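Local coordinates for beta-fructofuranosidase (Arthrobacter, PDB 3WPU), which belongs to the levansucrase/invertase family of carbohydrate-active enzymes, whose members are built on a five-bladed beta-propeller, at residues Q62-M67 against S433-I438; Y120-A123 against E129-E132; G404-P409 against G416-Y421. All coordinates share one frame; numbering follows the deposited sequence. Where two conformers were deposited one is given.

Contact 1 (Q62-M67 against S433-I438); sequences QDFPDM and SFIDTI
Phe64 and Gln62, from the irregular loop that leads into strand 72-81, settle on Ile435 and Ile438. This joins an early part of the five-bladed beta-propeller to a part more than 360 residues further along the chain. Ile435 comes next to Phe434 of strand 430-434, and Ile438 belongs to the short strand 437-438, which pairs with strand 443-446. Across the contact there are no hydrogen bonds; it is made mostly by apolar contact, with the Gln62 amide lying beside a backbone carbonyl.

Ile438 works in two directions. Its CG2 branch meets the aliphatic part of Gln62, with Gln62 CB 3.7 Å from Ile438 CG2. Its other branch reaches the Phe64 ring obliquely, Ile438 CD1 standing 4.0 Å from Phe64 CD2. In Gln62, CG is turned trans to the backbone N (chi1 -166°) and the chain runs on extended, which carries CB and CG alongside Ile438 CG2 and brings the carboxamide next to its carbonyl. Gln62 CD comes to 3.6 Å from Ile438 O, yet the amide is not spent there: NE2 hydrogen-bonds Asp443 O, on strand 443-446.

Phe64 points at the other segment. With chi1 at 47°, its CG sits between the backbone N and the carbonyl carbon, and the ring presents one face to Ile435 CD1. Val445 and Trp481 also touch this ring, so the loop is packed against more than the two isoleucines. Further along the loop, Asp66 forms a salt bridge with Arg103.

Ile435 makes a CH-pi contact through its delta methyl: Ile435 CD1 sits 3.9 Å from the centroid of the Phe64 ring and 20° off its normal, displaced toward the rim so that its nearest ring atom is Phe64 CG, at 3.7 Å.

Contact 2 (Y120-A123 against E129-E132); sequences YRPA and ERPE
Chi1 of 72° sends Arg121 off its strand toward Arg130, and its chain stays straight as far as the guanidinium. Arg130 is equally straight from CG to NE, but its last torsion, chi4 -87°, twists the guanidinium broadside to the chain and lays it flat on that of Arg121. The two extended side chains cross at about a right angle. The planes are only 3° apart, with the centres of the two guanidinium groups separated by 3.7 Å. The stack extends to the neighbouring methylene, Arg130 CD lying 3.3 Å from Arg121 NH1.

The outer end of Arg130 clasps a single acceptor. NH1 and NH2 of Arg130 each lie 2.8 Å from Pro122 O, which sits in the guanidinium plane between them; both bonds are therefore bent rather than straight. The clasp ties the loop before strand 137-141 to the end of strand 115-122, the two strands being antiparallel neighbours in one sheet.

Arg121 has further partners: NE pairs with Glu94, NH2 with Asp483, and NH1 gives a hydrogen bond to Gly134 O. Glu94 also makes a long, weak ion pair with Arg130. Glu94 and Asp483 probably balance the two positive charges, letting the flat faces pack while the polar edges keep their bonds.

Contact 3 (G404-P409 against G416-Y421); sequences GQPFAP and GHFQAY
Phe418 lays one face of its ring against Pro406, the two side chains crossing at about a right angle. The contact is a CH-pi one: Pro406 CD stands 3.8 Å from the centroid of the Phe418 ring, 13° off the normal, and Pro406 N lies over the same face nearer the rim. Toward the opposite face His417, its own neighbour in sequence, directs the edge of its imidazole, ND1 standing 3.2 Å above the plane of the Phe418 ring. With CG held beside the backbone N (chi1 -57°), the phenyl is carried across to the other segment.

The rest of the ring meets backbone. Gly404 O lies near the ring plane, at its edge, 3.5 Å from Phe418 CZ, and Gln405 C comes to 3.3 Å from Phe418 CE2. That backbone is itself held by a type I turn from Gln405 to Ala408, where Ala408 N donates to Gln405 O and Gln405 N to Ala408 O. The other side has a type I turn too, from Gly416 to Gln419.

The arrangement is two type I turns packed together through one aromatic ring within the long irregular connection between strands 391-394 and 423-425, consistent with a linker between propeller blades.

How the contacts relate
Contact 1 encloses the other two along the chain: 62-67 comes first, then both halves of contact 2, then both halves of contact 3, and finally 433-438. Contacts 1 and 3 are close neighbours, their centres 11 Å apart, and are joined by a hydrogen bond between Thr437 and Pro406 and a backbone one between Phe434 and Tyr421. Contact 2 lies 18 Å from contact 1, centre to centre, touching it through Pro65 and Glu132, and 28 Å from contact 3. Strand 115-122 of contact 2 shares a sheet with strand 72-81, into which 62-67 leads. Contacts 1 and 3 thus share the region around strands 430-434 and 437-438, while contact 2 sits apart at the end of strand 115-122.

Contact 1 (Q62-M67 against S433-I438)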
loop_
_atom_site.group_PDB
_atom_site.type_symbol
_atom_site.label_atom_id
_atom_site.label_comp_id
_atom_site.label_asym_id
_atom_site.label_seq_id
_atom_site.Cartn_x
_atom_site.Cartn_y
_atom_site.Cartn_z
ATOM N N GLN A 62 6.788 -1.894 22.048
ATOM C CA GLN A 62 6.551 -3.332 22.016
ATOM C C GLN A 62 5.251 -3.711 22.701
ATOM O O GLN A 62 4.696 -4.764 22.408
ATOM C CB GLN A 62 7.726 -4.090 22.652
ATOM C CG GLN A 62 7.691 -5.580 22.347
ATOM C CD GLN A 62 9.007 -6.296 22.592
ATOM O OE1 GLN A 62 10.082 -5.752 22.360
ATOM N NE2 GLN A 62 8.922 -7.540 23.028
ATOM N N ASP A 63 4.792 -2.857 23.612
ATOM C CA ASP A 63 3.479 -3.013 24.241
ATOM C C ASP A 63 2.481 -2.216 23.432
ATOM O O ASP A 63 2.335 -0.992 23.615
ATOM C CB ASP A 63 3.520 -2.540 25.689
ATOM C CG ASP A 63 4.533 -3.301 26.499
ATOM O OD1 ASP A 63 4.238 -4.457 26.861
ATOM O OD2 ASP A 63 5.625 -2.746 26.742
ATOM N N PHE A 64 1.828 -2.894 22.507
ATOM C CA PHE A 64 0.871 -2.234 21.645
ATOM C C PHE A 64 -0.504 -2.832 21.909
ATOM O O PHE A 64 -0.613 -4.003 22.277
ATOM C CB PHE A 64 1.277 -2.377 20.180
ATOM C CG PHE A 64 1.677 -3.781 19.776
ATOM C CD1 PHE A 64 0.709 -4.723 19.443
ATOM C CD2 PHE A 64 3.018 -4.161 19.740
ATOM C CE1 PHE A 64 1.074 -5.994 19.042
ATOM C CE2 PHE A 64 3.387 -5.437 19.357
ATOM C CZ PHE A 64 2.412 -6.368 19.022
ATOM N N PRO A 65 -1.558 -2.025 21.720
ATOM C CA PRO A 65 -2.904 -2.567 21.741
ATOM C C PRO A 65 -3.190 -3.356 20.462
ATOM O O PRO A 65 -2.455 -3.244 19.447
ATOM C CB PRO A 65 -3.767 -1.325 21.820
ATOM C CG PRO A 65 -2.988 -0.303 21.037
ATOM C CD PRO A 65 -1.538 -0.612 21.296
ATOM N N ASP A 66 -4.250 -4.149 20.524
ATOM C CA ASP A 66 -4.724 -4.922 19.370
ATOM C C ASP A 66 -6.084 -4.405 18.906
ATOM O O ASP A 66 -7.045 -4.323 19.681
ATOM C CB ASP A 66 -4.740 -6.406 19.671
ATOM C CG ASP A 66 -5.126 -7.223 18.465
ATOM O OD1 ASP A 66 -4.222 -7.778 17.815
ATOM O OD2 ASP A 66 -6.341 -7.288 18.184
ATOM N N MET A 67 -6.164 -4.024 17.631
ATOM C CA MET A 67 -7.327 -3.338 17.113
ATOM C C MET A 67 -8.597 -4.192 17.028
ATOM O O MET A 67 -9.707 -3.652 16.977
ATOM C CB MET A 67 -6.987 -2.825 15.721
ATOM C CG MET A 67 -6.834 -3.930 14.656
ATOM S SD MET A 67 -6.150 -3.295 13.104
ATOM C CE MET A 67 -7.477 -2.348 12.366
ATOM N N SER A 433 0.345 1.605 8.819
ATOM C CA SER A 433 1.092 0.381 8.536
ATOM C C SER A 433 0.673 -0.664 9.571
ATOM O O SER A 433 0.065 -0.283 10.560
ATOM C CB SER A 433 2.600 0.644 8.666
ATOM O OG SER A 433 2.974 1.094 9.960
ATOM N N PHE A 434 0.990 -1.935 9.329
ATOM C CA PHE A 434 0.722 -2.978 10.328
ATOM C C PHE A 434 2.012 -3.420 10.946
ATOM O O PHE A 434 3.074 -3.403 10.337
ATOM C CB PHE A 434 -0.052 -4.164 9.717
ATOM C CG PHE A 434 0.816 -5.178 9.008
ATOM C CD1 PHE A 434 1.418 -6.223 9.685
ATOM C CD2 PHE A 434 1.082 -5.068 7.653
ATOM C CE1 PHE A 434 2.224 -7.145 9.022
ATOM C CE2 PHE A 434 1.887 -5.974 6.981
ATOM C CZ PHE A 434 2.487 -7.010 7.669
ATOM N N ILE A 435 1.891 -3.944 12.160
ATOM C CA ILE A 435 3.043 -4.459 12.900
ATOM C C ILE A 435 3.317 -5.926 12.585
ATOM O O ILE A 435 2.406 -6.776 12.663
ATOM C CB ILE A 435 2.772 -4.353 14.410
ATOM C CG1 ILE A 435 2.597 -2.892 14.832
ATOM C CG2 ILE A 435 3.919 -4.989 15.194
ATOM C CD1 ILE A 435 2.150 -2.689 16.265
ATOM N N ASP A 436 4.559 -6.238 12.232
ATOM C CA ASP A 436 4.892 -7.611 11.909
ATOM C C ASP A 436 5.548 -8.191 13.147
ATOM O O ASP A 436 4.948 -9.045 13.814
ATOM C CB ASP A 436 5.777 -7.722 10.674
ATOM C CG ASP A 436 5.950 -9.162 10.208
ATOM O OD1 ASP A 436 5.588 -10.104 10.940
ATOM O OD2 ASP A 436 6.489 -9.348 9.115
ATOM N N THR A 437 6.745 -7.706 13.476
ATOM C CA THR A 437 7.434 -8.147 14.707
ATOM C C THR A 437 8.056 -6.962 15.443
ATOM O O THR A 437 8.579 -6.068 14.810
ATOM C CB THR A 437 8.551 -9.128 14.365
ATOM O OG1 THR A 437 7.987 -10.254 13.722
ATOM C CG2 THR A 437 9.348 -9.605 15.637
ATOM N N ILE A 438 8.048 -6.989 16.777
ATOM C CA ILE A 438 8.820 -6.040 17.568
ATOM C C ILE A 438 9.512 -6.848 18.645
ATOM O O ILE A 438 8.864 -7.649 19.300
ATOM C CB ILE A 438 7.960 -4.947 18.229
ATOM C CG1 ILE A 438 7.259 -4.117 17.142
ATOM C CG2 ILE A 438 8.822 -4.046 19.095
ATOM C CD1 ILE A 438 6.275 -3.091 17.672
#

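Contact 2 (Y120-A123 against E129-E132)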
loop_
_atom_site.group_PDB
_atom_site.type_symbol
_atom_site.label_atom_id
_atom_site.label_comp_id
_atom_site.label_asym_id
_atom_site.label_seq_id
_atom_site.Cartn_x
_atom_site.Cartn_y
_atom_site.Cartn_z
ATOM N N TYR A 120 -15.163 -0.717 11.144
ATOM C CA TYR A 120 -15.791 0.599 11.127
ATOM C C TYR A 120 -15.739 1.263 12.496
ATOM O O TYR A 120 -15.566 0.588 13.544
ATOM C CB TYR A 120 -17.219 0.503 10.611
ATOM C CG TYR A 120 -18.117 -0.411 11.403
ATOM C CD1 TYR A 120 -18.852 0.070 12.475
ATOM C CD2 TYR A 120 -18.258 -1.755 11.045
ATOM C CE1 TYR A 120 -19.693 -0.769 13.192
ATOM C CE2 TYR A 120 -19.080 -2.599 11.765
ATOM C CZ TYR A 120 -19.801 -2.102 12.815
ATOM O OH TYR A 120 -20.634 -2.965 13.513
ATOM N N ARG A 121 -15.827 2.585 12.493
ATOM C CA ARG A 121 -15.859 3.357 13.734
ATOM C C ARG A 121 -16.516 4.694 13.452
ATOM O O ARG A 121 -16.567 5.124 12.300
ATOM C CB ARG A 121 -14.456 3.545 14.318
ATOM C CG ARG A 121 -13.573 4.505 13.542
ATOM C CD ARG A 121 -12.162 4.592 14.111
ATOM N NE ARG A 121 -11.350 5.515 13.311
ATOM C CZ ARG A 121 -10.085 5.824 13.565
ATOM N NH1 ARG A 121 -9.446 5.302 14.601
ATOM N NH2 ARG A 121 -9.444 6.638 12.750
ATOM N N PRO A 122 -17.007 5.361 14.497
ATOM C CA PRO A 122 -17.631 6.668 14.292
ATOM C C PRO A 122 -16.667 7.687 13.669
ATOM O O PRO A 122 -15.498 7.789 14.055
ATOM C CB PRO A 122 -18.007 7.098 15.712
ATOM C CG PRO A 122 -18.132 5.814 16.471
ATOM C CD PRO A 122 -17.029 4.961 15.910
ATOM N N ALA A 123 -17.174 8.434 12.703
ATOM C CA ALA A 123 -16.435 9.508 12.081
ATOM C C ALA A 123 -16.307 10.729 13.016
ATOM O O ALA A 123 -17.103 10.914 13.945
ATOM C CB ALA A 123 -17.122 9.915 10.778
ATOM N N GLU A 129 -8.917 11.351 21.404
ATOM C CA GLU A 129 -10.153 11.108 22.149
ATOM C C GLU A 129 -10.778 9.735 21.840
ATOM O O GLU A 129 -11.805 9.364 22.410
ATOM C CB GLU A 129 -11.157 12.216 21.863
ATOM C CG GLU A 129 -10.678 13.600 22.275
ATOM C CD GLU A 129 -11.659 14.698 21.892
ATOM O OE1 GLU A 129 -11.210 15.794 21.484
ATOM O OE2 GLU A 129 -12.880 14.461 21.995
ATOM N N ARG A 130 -10.156 8.967 20.958
ATOM C CA ARG A 130 -10.658 7.634 20.686
ATOM C C ARG A 130 -10.117 6.645 21.694
ATOM O O ARG A 130 -9.142 6.937 22.370
ATOM C CB ARG A 130 -10.272 7.212 19.285
ATOM C CG ARG A 130 -11.008 8.003 18.221
ATOM C CD ARG A 130 -10.775 7.335 16.893
ATOM N NE ARG A 130 -11.304 8.090 15.764
ATOM C CZ ARG A 130 -12.543 8.010 15.292
ATOM N NH1 ARG A 130 -13.453 7.228 15.858
ATOM N NH2 ARG A 130 -12.871 8.751 14.247
ATOM N N PRO A 131 -10.736 5.461 21.787
ATOM C CA PRO A 131 -10.147 4.423 22.617
ATOM C C PRO A 131 -8.706 4.157 22.183
ATOM O O PRO A 131 -8.355 4.417 21.018
ATOM C CB PRO A 131 -11.040 3.204 22.344
ATOM C CG PRO A 131 -12.346 3.790 21.908
ATOM C CD PRO A 131 -11.981 5.011 21.136
ATOM N N GLU A 132 -7.898 3.647 23.103
ATOM C CA GLU A 132 -6.477 3.445 22.856
ATOM C C GLU A 132 -6.224 2.601 21.601
ATOM O O GLU A 132 -5.310 2.906 20.831
ATOM C CB GLU A 132 -5.798 2.782 24.063
ATOM C CG GLU A 132 -4.281 2.812 23.964
ATOM C CD GLU A 132 -3.591 1.835 24.896
ATOM O OE1 GLU A 132 -4.230 0.846 25.321
ATOM O OE2 GLU A 132 -2.389 2.042 25.166
#

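Contact 3 (G404-P409 against G416-Y421)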
loop_
_atom_site.group_PDB
_atom_site.type_symbol
_atom_site.label_atom_id
_atom_site.label_comp_id
_atom_site.label_asym_id
_atom_site.label_seq_id
_atom_site.Cartn_x
_atom_site.Cartn_y
_atom_site.Cartn_z
ATOM N N GLY A 404 18.184 -10.578 9.877
ATOM C CA GLY A 404 17.343 -11.605 10.479
ATOM C C GLY A 404 16.010 -11.774 9.769
ATOM O O GLY A 404 15.847 -11.375 8.598
ATOM N N GLN A 405 15.035 -12.324 10.486
ATOM C CA GLN A 405 13.675 -12.516 9.964
ATOM C C GLN A 405 12.641 -12.178 11.024
ATOM O O GLN A 405 12.931 -12.219 12.218
ATOM C CB GLN A 405 13.436 -13.962 9.532
ATOM C CG GLN A 405 14.291 -14.448 8.397
ATOM C CD GLN A 405 14.030 -13.698 7.114
ATOM O OE1 GLN A 405 12.913 -13.239 6.859
ATOM N NE2 GLN A 405 15.066 -13.569 6.290
ATOM N N PRO A 406 11.407 -11.860 10.599
ATOM C CA PRO A 406 10.371 -11.525 11.570
ATOM C C PRO A 406 10.053 -12.643 12.572
ATOM O O PRO A 406 9.489 -12.363 13.615
ATOM C CB PRO A 406 9.136 -11.223 10.716
ATOM C CG PRO A 406 9.608 -11.143 9.324
ATOM C CD PRO A 406 10.998 -11.604 9.202
ATOM N N PHE A 407 10.414 -13.884 12.226
ATOM C CA PHE A 407 10.217 -15.039 13.085
ATOM C C PHE A 407 11.520 -15.453 13.766
ATOM O O PHE A 407 11.529 -16.397 14.544
ATOM C CB PHE A 407 9.632 -16.217 12.293
ATOM C CG PHE A 407 10.349 -16.499 11.011
ATOM C CD1 PHE A 407 11.531 -17.238 10.997
ATOM C CD2 PHE A 407 9.862 -15.990 9.812
ATOM C CE1 PHE A 407 12.200 -17.481 9.808
ATOM C CE2 PHE A 407 10.534 -16.226 8.624
ATOM C CZ PHE A 407 11.700 -16.969 8.615
ATOM N N ALA A 408 12.601 -14.717 13.509
ATOM C CA ALA A 408 13.931 -15.051 14.056
ATOM C C ALA A 408 14.839 -13.815 13.994
ATOM O O ALA A 408 15.664 -13.687 13.080
ATOM C CB ALA A 408 14.535 -16.219 13.277
ATOM N N PRO A 409 14.643 -12.869 14.936
ATOM C CA PRO A 409 15.434 -11.649 14.897
ATOM C C PRO A 409 16.916 -11.913 15.071
ATOM O O PRO A 409 17.298 -12.807 15.827
ATOM C CB PRO A 409 14.894 -10.829 16.074
ATOM C CG PRO A 409 13.526 -11.340 16.295
ATOM C CD PRO A 409 13.560 -12.787 15.933
ATOM N N GLY A 416 13.150 -2.931 16.230
ATOM C CA GLY A 416 12.082 -2.377 15.375
ATOM C C GLY A 416 12.277 -2.641 13.901
ATOM O O GLY A 416 11.545 -2.085 13.072
ATOM N N HIS A 417 13.249 -3.469 13.537
ATOM C CA HIS A 417 13.577 -3.768 12.134
ATOM C C HIS A 417 12.363 -4.236 11.337
ATOM O O HIS A 417 12.265 -3.927 10.149
ATOM C CB HIS A 417 14.643 -4.862 12.107
ATOM C CG HIS A 417 15.339 -5.053 10.802
ATOM N ND1 HIS A 417 14.909 -5.957 9.857
ATOM C CD2 HIS A 417 16.510 -4.556 10.344
ATOM C CE1 HIS A 417 15.767 -5.976 8.848
ATOM N NE2 HIS A 417 16.746 -5.135 9.122
ATOM N N PHE A 418 11.439 -4.938 11.977
ATOM C CA PHE A 418 10.224 -5.431 11.331
ATOM C C PHE A 418 8.951 -4.846 11.943
ATOM O O PHE A 418 7.879 -5.456 11.870
ATOM C CB PHE A 418 10.177 -6.952 11.405
ATOM C CG PHE A 418 11.374 -7.634 10.788
ATOM C CD1 PHE A 418 11.577 -7.592 9.407
ATOM C CD2 PHE A 418 12.282 -8.335 11.570
ATOM C CE1 PHE A 418 12.654 -8.241 8.822
ATOM C CE2 PHE A 418 13.367 -8.982 10.980
ATOM C CZ PHE A 418 13.564 -8.915 9.613
ATOM N N GLN A 419 9.049 -3.665 12.551
ATOM C CA GLN A 419 7.941 -3.110 13.328
ATOM C C GLN A 419 6.742 -2.743 12.494
ATOM O O GLN A 419 5.651 -2.589 13.031
ATOM C CB GLN A 419 8.371 -1.872 14.134
ATOM C CG GLN A 419 8.694 -0.662 13.262
ATOM C CD GLN A 419 9.086 0.559 14.068
ATOM O OE1 GLN A 419 9.530 0.461 15.218
ATOM N NE2 GLN A 419 8.886 1.721 13.485
ATOM N N ALA A 420 6.971 -2.533 11.197
ATOM C CA ALA A 420 5.948 -2.003 10.309
ATOM C C ALA A 420 6.125 -2.570 8.904
ATOM O O ALA A 420 7.254 -2.749 8.422
ATOM C CB ALA A 420 6.035 -0.480 10.280
ATOM N N TYR A 421 5.001 -2.870 8.263
ATOM C CA TYR A 421 4.982 -3.244 6.854
ATOM C C TYR A 421 3.639 -2.863 6.200
ATOM O O TYR A 421 2.711 -2.382 6.882
ATOM C CB TYR A 421 5.376 -4.729 6.614
ATOM C CG TYR A 421 5.974 -4.895 5.245
ATOM C CD1 TYR A 421 7.165 -4.268 4.925
ATOM C CD2 TYR A 421 5.309 -5.601 4.246
ATOM C CE1 TYR A 421 7.706 -4.354 3.662
ATOM C CE2 TYR A 421 5.820 -5.669 2.955
ATOM C CZ TYR A 421 7.027 -5.056 2.667
ATOM O OH TYR A 421 7.598 -5.117 1.394
#